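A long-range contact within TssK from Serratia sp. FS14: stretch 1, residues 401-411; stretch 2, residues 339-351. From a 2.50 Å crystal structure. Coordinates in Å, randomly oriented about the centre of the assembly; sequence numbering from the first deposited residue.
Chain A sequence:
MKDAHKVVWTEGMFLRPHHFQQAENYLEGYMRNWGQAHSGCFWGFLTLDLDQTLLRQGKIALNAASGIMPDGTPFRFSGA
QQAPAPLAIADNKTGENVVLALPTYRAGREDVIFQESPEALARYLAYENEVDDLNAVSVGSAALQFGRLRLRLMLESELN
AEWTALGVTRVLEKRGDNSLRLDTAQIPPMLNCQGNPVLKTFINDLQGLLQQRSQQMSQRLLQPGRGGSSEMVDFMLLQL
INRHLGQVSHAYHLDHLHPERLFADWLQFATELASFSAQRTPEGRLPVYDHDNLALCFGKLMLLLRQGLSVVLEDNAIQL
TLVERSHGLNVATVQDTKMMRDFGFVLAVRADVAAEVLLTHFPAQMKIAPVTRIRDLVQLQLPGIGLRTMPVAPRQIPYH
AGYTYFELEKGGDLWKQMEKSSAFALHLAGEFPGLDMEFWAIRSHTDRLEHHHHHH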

# COMPACT_ATOMS: atom_id res chain seq x y z
N ALA A 401 -9.54 -35.28 1.80
CA ALA A 401 -10.04 -36.55 1.31
C ALA A 401 -9.72 -36.69 -0.16
O ALA A 401 -10.02 -35.79 -0.94
CB ALA A 401 -11.54 -36.65 1.52
N GLY A 402 -9.12 -37.81 -0.52
CA GLY A 402 -8.64 -38.01 -1.86
C GLY A 402 -7.16 -37.78 -2.04
O GLY A 402 -6.64 -38.08 -3.12
N TYR A 403 -6.47 -37.25 -1.05
CA TYR A 403 -5.03 -37.14 -1.11
C TYR A 403 -4.38 -38.33 -0.43
O TYR A 403 -4.96 -38.97 0.45
CB TYR A 403 -4.53 -35.86 -0.45
CG TYR A 403 -4.70 -34.59 -1.23
CD1 TYR A 403 -5.94 -34.21 -1.72
CD2 TYR A 403 -3.63 -33.75 -1.45
CE1 TYR A 403 -6.10 -33.04 -2.41
CE2 TYR A 403 -3.78 -32.59 -2.13
CZ TYR A 403 -5.01 -32.22 -2.61
OH TYR A 403 -5.13 -31.04 -3.30
N THR A 404 -3.16 -38.61 -0.84
CA THR A 404 -2.33 -39.60 -0.21
C THR A 404 -1.21 -38.88 0.50
O THR A 404 -0.71 -37.87 0.02
CB THR A 404 -1.77 -40.57 -1.24
OG1 THR A 404 -2.86 -41.20 -1.89
CG2 THR A 404 -0.95 -41.63 -0.59
N TYR A 405 -0.84 -39.41 1.66
CA TYR A 405 0.10 -38.77 2.55
C TYR A 405 1.30 -39.67 2.70
O TYR A 405 1.16 -40.82 3.12
CB TYR A 405 -0.55 -38.47 3.89
CG TYR A 405 -1.59 -37.43 3.75
CD1 TYR A 405 -2.84 -37.73 3.23
CD2 TYR A 405 -1.32 -36.12 4.09
CE1 TYR A 405 -3.78 -36.77 3.07
CE2 TYR A 405 -2.25 -35.15 3.94
CZ TYR A 405 -3.48 -35.47 3.42
OH TYR A 405 -4.39 -34.48 3.29
N PHE A 406 2.45 -39.17 2.33
CA PHE A 406 3.70 -39.90 2.40
C PHE A 406 4.56 -39.26 3.47
O PHE A 406 4.84 -38.07 3.40
CB PHE A 406 4.41 -39.89 1.06
CG PHE A 406 3.63 -40.53 -0.03
CD1 PHE A 406 3.70 -41.88 -0.23
CD2 PHE A 406 2.82 -39.77 -0.84
CE1 PHE A 406 2.99 -42.47 -1.23
CE2 PHE A 406 2.10 -40.36 -1.85
CZ PHE A 406 2.19 -41.72 -2.04
N GLU A 407 4.95 -40.04 4.46
CA GLU A 407 5.96 -39.58 5.38
C GLU A 407 7.34 -39.83 4.78
O GLU A 407 7.55 -40.82 4.09
CB GLU A 407 5.82 -40.28 6.72
CG GLU A 407 6.71 -39.76 7.82
CD GLU A 407 6.13 -40.03 9.20
OE1 GLU A 407 5.26 -40.92 9.32
OE2 GLU A 407 6.53 -39.33 10.16
N LEU A 408 8.26 -38.90 5.02
CA LEU A 408 9.65 -39.10 4.65
C LEU A 408 10.33 -40.01 5.66
O LEU A 408 10.12 -39.88 6.87
CB LEU A 408 10.38 -37.77 4.57
CG LEU A 408 10.18 -36.97 3.29
CD1 LEU A 408 8.79 -36.41 3.19
CD2 LEU A 408 11.19 -35.85 3.20
N GLU A 409 11.05 -40.99 5.15
CA GLU A 409 11.70 -41.95 6.01
C GLU A 409 12.94 -41.33 6.54
O GLU A 409 13.77 -40.87 5.78
CB GLU A 409 12.05 -43.22 5.26
CG GLU A 409 10.88 -43.84 4.53
CD GLU A 409 11.05 -45.32 4.29
OE1 GLU A 409 12.15 -45.74 3.90
OE2 GLU A 409 10.08 -46.08 4.49
N LYS A 410 13.04 -41.30 7.85
CA LYS A 410 14.20 -40.75 8.48
C LYS A 410 15.15 -41.89 8.74
O LYS A 410 14.74 -43.03 8.89
CB LYS A 410 13.81 -40.08 9.78
CG LYS A 410 12.58 -39.20 9.66
CD LYS A 410 12.49 -38.20 10.79
CE LYS A 410 13.78 -37.43 10.94
NZ LYS A 410 13.54 -36.03 11.36
N GLY A 411 16.43 -41.59 8.77
CA GLY A 411 17.42 -42.62 8.96
C GLY A 411 18.32 -42.65 7.75
O GLY A 411 18.07 -41.99 6.76
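Stretch 2 339-351: MMRDFGFVLAVRA

Antiparallel pairing of two distant segments of TssK. Stretch 2 begins as the end of a helix, residues 339-342, closed by a weak bond from Phe-343 N to Met-339 O (3.3 Å); from Phe-343 it leaves helical angles and runs as a strand to Arg-350, beside the strand of stretch 1 that includes Thr-404 to Leu-408. The N-to-C directions of the two strands differ by 153°, and their axes approach to 4.6 Å. In register, Thr-404 faces Val-349, Tyr-405 Ala-348, Phe-406 Leu-347 and Glu-407 Val-346, with CA-CA distances alternating between 5.2 Å in the hydrogen-bonded pairs and 4.7 or 4.5 Å in the others.

Five backbone hydrogen bonds hold the ladder. Thr-404 and Val-349 satisfy each other in both directions, Thr-404 N giving to Val-349 O and Val-349 N to Thr-404 O, each at 2.8 Å. Phe-406 and Leu-347 repeat the arrangement: Leu-347 N reaches Phe-406 O at 2.9 Å, and Phe-406 N reaches Leu-347 O at 3.1 Å. The fifth bond, Leu-408 N to Phe-345 O, spans 3.0 Å and is nearly straight at 171°. The same carbonyls also receive CA-H contacts, the shortest from Val-346 CA to Phe-406 O (3.2 Å) and from Tyr-403 CA to Val-349 O (3.3 Å). Thr-404 O lies 3.4 Å from Leu-347 O, but both are acceptors, so no bond joins them.

Side chains pack on both faces of the pair. On one, Tyr-405 CE2 lies 3.5 Å from Ala-348 CB, while Val-346 CG1 meets the edge of the Tyr-405 ring and comes 4.1 Å from Tyr-405 CB. On the other, Phe-406 presents its ring edge to Val-349, with CD2 of Phe-406 4.1 Å from CG2 of Val-349. Leu-408 CD1 rests 4.0 Å from Phe-345 CB. Just before the strand, Tyr-403 lays one ring face under Arg-350, whose CB stands 3.6 Å from the centroid of the Tyr-403 ring and only 4° off its normal, a CH-pi contact; the ring edge meets Ala-348, with Tyr-403 CD2 4.0 Å from Ala-348 CB.

The polar ends of these side chains are satisfied away from the pairing: Tyr-403 OH and Arg-350 NH2 bond elsewhere in the structure, and Tyr-405 OH and Arg-350 NH1 bond just beyond the stretches. Lys-410 points back toward stretch 2, but its NZ stays 3.5 Å from Phe-343 O and 3.8 Å from Met-340 O, close approaches without a hydrogen bond. In all, the contact buries 741 Å², summed over both sides.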

# COMPACT_ATOMS: atom_id res chain seq x y z
N MET A 339 14.88 -27.05 12.63
CA MET A 339 13.75 -27.64 11.97
C MET A 339 13.91 -29.08 11.51
O MET A 339 13.00 -29.88 11.57
CB MET A 339 13.45 -26.81 10.74
CG MET A 339 12.20 -25.99 10.84
SD MET A 339 11.20 -26.34 9.41
CE MET A 339 9.61 -26.06 10.14
N MET A 340 15.09 -29.42 11.04
CA MET A 340 15.29 -30.74 10.51
C MET A 340 15.55 -31.82 11.52
O MET A 340 15.79 -32.96 11.16
CB MET A 340 16.40 -30.71 9.48
CG MET A 340 16.11 -29.75 8.36
SD MET A 340 15.65 -30.65 6.90
CE MET A 340 16.20 -29.56 5.62
N ARG A 341 15.50 -31.49 12.79
CA ARG A 341 15.72 -32.46 13.81
C ARG A 341 14.54 -32.50 14.76
O ARG A 341 14.37 -33.45 15.50
CB ARG A 341 17.02 -32.15 14.54
CG ARG A 341 17.42 -33.11 15.64
CD ARG A 341 18.77 -32.74 16.23
NE ARG A 341 18.74 -31.44 16.91
CZ ARG A 341 18.33 -31.24 18.16
NH1 ARG A 341 17.89 -32.25 18.90
NH2 ARG A 341 18.35 -30.02 18.67
N ASP A 342 13.70 -31.48 14.71
CA ASP A 342 12.52 -31.42 15.56
C ASP A 342 11.20 -31.70 14.85
O ASP A 342 10.17 -31.85 15.48
CB ASP A 342 12.41 -30.03 16.17
CG ASP A 342 13.56 -29.70 17.04
OD1 ASP A 342 14.29 -30.63 17.39
OD2 ASP A 342 13.75 -28.52 17.37
N PHE A 343 11.24 -31.79 13.54
CA PHE A 343 10.03 -31.98 12.79
C PHE A 343 9.97 -33.18 11.90
O PHE A 343 10.96 -33.64 11.40
CB PHE A 343 9.82 -30.77 11.88
CG PHE A 343 9.44 -29.53 12.61
CD1 PHE A 343 10.39 -28.75 13.20
CD2 PHE A 343 8.13 -29.16 12.69
CE1 PHE A 343 10.04 -27.62 13.87
CE2 PHE A 343 7.78 -28.03 13.36
CZ PHE A 343 8.74 -27.25 13.95
N GLY A 344 8.77 -33.68 11.71
CA GLY A 344 8.53 -34.75 10.78
C GLY A 344 8.22 -34.10 9.44
O GLY A 344 8.00 -32.91 9.34
N PHE A 345 8.15 -34.89 8.39
CA PHE A 345 7.90 -34.27 7.10
C PHE A 345 6.98 -35.14 6.27
O PHE A 345 7.19 -36.35 6.18
CB PHE A 345 9.22 -34.00 6.39
CG PHE A 345 10.05 -32.95 7.06
CD1 PHE A 345 9.88 -31.62 6.74
CD2 PHE A 345 10.97 -33.28 8.03
CE1 PHE A 345 10.63 -30.64 7.36
CE2 PHE A 345 11.71 -32.31 8.65
CZ PHE A 345 11.54 -30.98 8.32
N VAL A 346 5.95 -34.52 5.70
CA VAL A 346 4.91 -35.25 4.98
C VAL A 346 4.60 -34.54 3.66
O VAL A 346 4.56 -33.31 3.59
CB VAL A 346 3.61 -35.38 5.80
CG1 VAL A 346 2.63 -36.24 5.08
CG2 VAL A 346 3.87 -35.97 7.14
N LEU A 347 4.27 -35.33 2.67
CA LEU A 347 3.89 -34.84 1.38
C LEU A 347 2.44 -35.20 1.12
O LEU A 347 2.12 -36.34 1.07
CB LEU A 347 4.72 -35.52 0.34
CG LEU A 347 5.90 -34.77 -0.19
CD1 LEU A 347 6.44 -35.59 -1.32
CD2 LEU A 347 5.43 -33.43 -0.71
N ALA A 348 1.57 -34.23 0.95
CA ALA A 348 0.19 -34.50 0.67
C ALA A 348 0.13 -34.46 -0.81
O ALA A 348 0.47 -33.48 -1.38
CB ALA A 348 -0.68 -33.43 1.27
N VAL A 349 -0.32 -35.53 -1.44
CA VAL A 349 -0.32 -35.63 -2.88
C VAL A 349 -1.62 -36.11 -3.49
O VAL A 349 -2.28 -36.93 -2.93
CB VAL A 349 0.80 -36.62 -3.25
CG1 VAL A 349 0.98 -36.78 -4.74
CG2 VAL A 349 2.09 -36.20 -2.61
N ARG A 350 -2.00 -35.54 -4.62
CA ARG A 350 -3.16 -35.95 -5.38
C ARG A 350 -2.81 -35.76 -6.83
O ARG A 350 -2.11 -34.86 -7.16
CB ARG A 350 -4.40 -35.15 -5.03
CG ARG A 350 -4.88 -34.27 -6.15
CD ARG A 350 -6.38 -34.21 -6.27
NE ARG A 350 -6.86 -34.69 -7.55
CZ ARG A 350 -6.32 -34.41 -8.71
NH1 ARG A 350 -6.83 -34.91 -9.80
NH2 ARG A 350 -5.28 -33.65 -8.79
N ALA A 351 -3.28 -36.64 -7.69
CA ALA A 351 -2.99 -36.53 -9.10
C ALA A 351 -4.04 -37.24 -9.89
O ALA A 351 -4.81 -37.98 -9.36
CB ALA A 351 -1.64 -37.11 -9.41